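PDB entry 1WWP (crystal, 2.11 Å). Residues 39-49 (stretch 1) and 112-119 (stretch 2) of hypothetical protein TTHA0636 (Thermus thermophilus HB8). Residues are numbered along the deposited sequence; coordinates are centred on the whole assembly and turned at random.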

# COMPACT_ATOMS: atom_id res chain seq x y z
N LYS A 39 4.60 -2.99 14.43
CA LYS A 39 3.62 -3.29 15.46
C LYS A 39 4.18 -4.28 16.47
O LYS A 39 3.94 -4.16 17.67
CB LYS A 39 2.34 -3.85 14.83
CG LYS A 39 1.50 -2.78 14.14
CD LYS A 39 1.17 -1.71 15.14
CE LYS A 39 0.25 -0.66 14.56
NZ LYS A 39 0.02 0.37 15.61
N ALA A 40 4.95 -5.25 16.00
CA ALA A 40 5.54 -6.24 16.92
C ALA A 40 6.59 -5.55 17.79
O ALA A 40 6.73 -5.84 18.98
CB ALA A 40 6.17 -7.41 16.12
N LEU A 41 7.36 -4.65 17.19
CA LEU A 41 8.38 -3.90 17.94
C LEU A 41 7.67 -3.01 18.99
O LEU A 41 8.08 -2.93 20.13
CB LEU A 41 9.20 -3.02 17.00
CG LEU A 41 10.52 -3.54 16.44
CD1 LEU A 41 11.19 -2.45 15.59
CD2 LEU A 41 11.43 -3.92 17.59
N GLN A 42 6.61 -2.33 18.56
CA GLN A 42 5.85 -1.46 19.46
C GLN A 42 5.35 -2.23 20.70
O GLN A 42 5.56 -1.79 21.83
CB GLN A 42 4.68 -0.82 18.71
CG GLN A 42 3.78 0.04 19.58
CD GLN A 42 2.52 0.49 18.85
OE1 GLN A 42 1.79 -0.31 18.28
NE2 GLN A 42 2.28 1.79 18.87
N ALA A 43 4.73 -3.39 20.48
CA ALA A 43 4.21 -4.23 21.57
C ALA A 43 5.34 -4.74 22.44
O ALA A 43 5.21 -4.81 23.67
CB ALA A 43 3.44 -5.42 20.99
N TYR A 44 6.45 -5.10 21.81
CA TYR A 44 7.59 -5.60 22.56
C TYR A 44 8.16 -4.49 23.47
O TYR A 44 8.46 -4.72 24.64
CB TYR A 44 8.68 -6.06 21.61
CG TYR A 44 9.92 -6.56 22.30
CD1 TYR A 44 10.02 -7.88 22.74
CD2 TYR A 44 11.01 -5.72 22.54
CE1 TYR A 44 11.15 -8.35 23.38
CE2 TYR A 44 12.15 -6.17 23.19
CZ TYR A 44 12.21 -7.49 23.60
OH TYR A 44 13.34 -7.96 24.24
N LEU A 45 8.34 -3.31 22.91
CA LEU A 45 8.89 -2.19 23.68
C LEU A 45 7.94 -1.88 24.84
O LEU A 45 8.38 -1.57 25.94
CB LEU A 45 9.07 -0.98 22.77
CG LEU A 45 10.28 -1.07 21.82
CD1 LEU A 45 10.14 -0.05 20.72
CD2 LEU A 45 11.58 -0.87 22.62
N ARG A 46 6.65 -1.98 24.58
CA ARG A 46 5.65 -1.71 25.60
C ARG A 46 5.71 -2.72 26.74
O ARG A 46 5.88 -2.34 27.90
CB ARG A 46 4.25 -1.74 24.98
CG ARG A 46 3.13 -1.32 25.94
CD ARG A 46 1.80 -1.21 25.22
NE ARG A 46 0.71 -0.90 26.13
CZ ARG A 46 -0.56 -0.76 25.76
NH1 ARG A 46 -0.90 -0.88 24.48
NH2 ARG A 46 -1.50 -0.50 26.66
N GLU A 47 5.60 -4.00 26.40
CA GLU A 47 5.59 -5.07 27.38
C GLU A 47 6.90 -5.42 28.06
O GLU A 47 6.93 -5.68 29.27
CB GLU A 47 5.02 -6.34 26.73
CG GLU A 47 3.58 -6.20 26.21
CD GLU A 47 3.09 -7.42 25.45
OE1 GLU A 47 3.51 -7.63 24.28
OE2 GLU A 47 2.28 -8.19 26.01
N LYS A 48 7.99 -5.43 27.30
CA LYS A 48 9.29 -5.79 27.87
C LYS A 48 10.14 -4.62 28.37
O LYS A 48 11.00 -4.82 29.22
CB LYS A 48 10.11 -6.56 26.84
CG LYS A 48 9.35 -7.61 26.05
CD LYS A 48 9.06 -8.87 26.85
CE LYS A 48 8.54 -9.96 25.93
NZ LYS A 48 8.05 -11.15 26.68
N GLU A 49 9.94 -3.42 27.83
CA GLU A 49 10.77 -2.28 28.25
C GLU A 49 9.99 -1.19 29.01
O GLU A 49 10.58 -0.42 29.77
CB GLU A 49 11.44 -1.63 27.04
CG GLU A 49 12.24 -2.58 26.17
CD GLU A 49 13.24 -3.42 26.96
OE1 GLU A 49 13.89 -2.88 27.90
OE2 GLU A 49 13.40 -4.62 26.63
N GLN A 112 16.07 -10.65 11.18
CA GLN A 112 17.02 -10.64 12.28
C GLN A 112 16.47 -9.97 13.52
O GLN A 112 16.71 -10.42 14.64
CB GLN A 112 18.31 -9.93 11.85
CG GLN A 112 19.20 -10.74 10.93
CD GLN A 112 20.42 -9.97 10.50
OE1 GLN A 112 21.10 -9.34 11.33
NE2 GLN A 112 20.73 -10.00 9.21
N VAL A 113 15.74 -8.88 13.34
CA VAL A 113 15.20 -8.19 14.51
C VAL A 113 14.14 -9.06 15.16
O VAL A 113 14.17 -9.25 16.36
CB VAL A 113 14.58 -6.83 14.14
CG1 VAL A 113 14.06 -6.13 15.40
CG2 VAL A 113 15.64 -5.97 13.47
N LEU A 114 13.23 -9.60 14.37
CA LEU A 114 12.17 -10.44 14.93
C LEU A 114 12.78 -11.57 15.75
O LEU A 114 12.26 -11.91 16.82
CB LEU A 114 11.29 -11.00 13.82
CG LEU A 114 10.42 -9.96 13.12
CD1 LEU A 114 9.62 -10.59 11.99
CD2 LEU A 114 9.50 -9.31 14.13
N GLY A 115 13.88 -12.13 15.26
CA GLY A 115 14.56 -13.19 15.97
C GLY A 115 14.87 -12.79 17.41
O GLY A 115 14.41 -13.42 18.35
N ARG A 116 15.66 -11.73 17.57
CA ARG A 116 16.02 -11.25 18.89
C ARG A 116 14.80 -11.02 19.80
O ARG A 116 14.90 -11.16 21.01
CB ARG A 116 16.79 -9.93 18.77
CG ARG A 116 17.97 -9.99 17.82
CD ARG A 116 18.54 -8.60 17.59
NE ARG A 116 19.40 -8.58 16.42
CZ ARG A 116 19.62 -7.51 15.67
NH1 ARG A 116 19.04 -6.35 15.96
NH2 ARG A 116 20.40 -7.60 14.60
N LEU A 117 13.66 -10.69 19.21
CA LEU A 117 12.46 -10.42 20.00
C LEU A 117 11.87 -11.62 20.73
O LEU A 117 10.87 -11.48 21.43
CB LEU A 117 11.38 -9.78 19.12
CG LEU A 117 11.72 -8.49 18.35
CD1 LEU A 117 10.42 -7.86 17.86
CD2 LEU A 117 12.45 -7.51 19.26
N ARG A 118 12.50 -12.78 20.60
CA ARG A 118 12.01 -14.01 21.23
C ARG A 118 11.95 -14.01 22.76
O ARG A 118 11.90 -15.08 23.37
CB ARG A 118 12.85 -15.21 20.76
CG ARG A 118 12.83 -15.41 19.26
CD ARG A 118 13.66 -16.62 18.82
NE ARG A 118 13.79 -16.66 17.36
CZ ARG A 118 14.26 -17.71 16.68
NH1 ARG A 118 14.63 -18.81 17.32
NH2 ARG A 118 14.35 -17.65 15.36
N ARG A 119 11.95 -12.81 23.36
CA ARG A 119 11.89 -12.61 24.82
C ARG A 119 13.11 -11.82 25.31
O ARG A 119 12.90 -10.77 25.95
CB ARG A 119 11.81 -13.94 25.58
CG ARG A 119 11.98 -13.84 27.10
CD ARG A 119 10.91 -12.97 27.75
NE ARG A 119 11.06 -12.96 29.21
CZ ARG A 119 10.30 -12.25 30.04
NH1 ARG A 119 9.33 -11.49 29.56
NH2 ARG A 119 10.51 -12.31 31.35
OXT ARG A 119 14.24 -12.26 25.05

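Contact between the helix of residues 39-49 and the C-terminal segment 112-119 of the same chain, followed along the latter. The two stretches bury 378 Å² between them, both sides summed, and the backbone register runs in the same sequence direction on both: Ala40 lies nearest Leu114, Tyr44 nearest Leu117 and Lys48 nearest Arg119, with CA-CA distances of 8.1, 7.3 and 7.9 Å. The partners on stretch 1 thus recur every four residues, about one helical turn, with Leu41 adding to the same side.

Gln112, at the start, is out of reach of the other helix. Val113 points its CA-to-CB bond toward stretch 1, and its CG1 packs against Leu41 CD2 at 4.1 Å, a contact between two buried side chains. Leu114 sets off sideways, but its end comes nearer and places CD2 4.3 Å from Ala40 CB; the small alanine side chain meets the tip of the longer leucine. Gly115 makes no contact, and Arg116 leads its side chain away to partners elsewhere in the structure.

The helix of stretch 2 extends through Arg116, and Leu117, just beyond it, has the largest covered area of any residue here, 83 Å². Its CA-to-CB bond points sideways, yet the rotamer (chi1 m, chi2 t) carries both methyls to the neighbouring helix. Leu117 CD1 lies 4.1 Å from Leu41 CD2, while Leu117 CD2 sits over one face of the Tyr44 ring, 4.0 Å from the ring centroid and only 9° off the ring normal, a nearly axial CH-pi contact. The t rotamer of Tyr44 extends the ring across to stretch 2, where its CE1 also comes within 3.7 Å of the Leu117 backbone O.

Arg118 turns away and takes no part. At the C-terminal Arg119 the contact becomes polar. Tyr44 OH donates a weak hydrogen bond to Arg119 O at 3.3 Å; this carboxylate oxygen lies at the ring edge, near its plane, so one tyrosine uses its face for leucine and its hydroxyl for the chain terminus. The Arg119 side chain starts away from stretch 1 but bends back through a p chi2, bringing NH1 to 3.2 Å from Lys48 NZ. The approach is at the guanidinium edge and joins two donors of like charge, so it is neither a hydrogen bond nor a salt bridge. Arg119 is poorly ordered with high B factors, and the details of this last approach deserve caution.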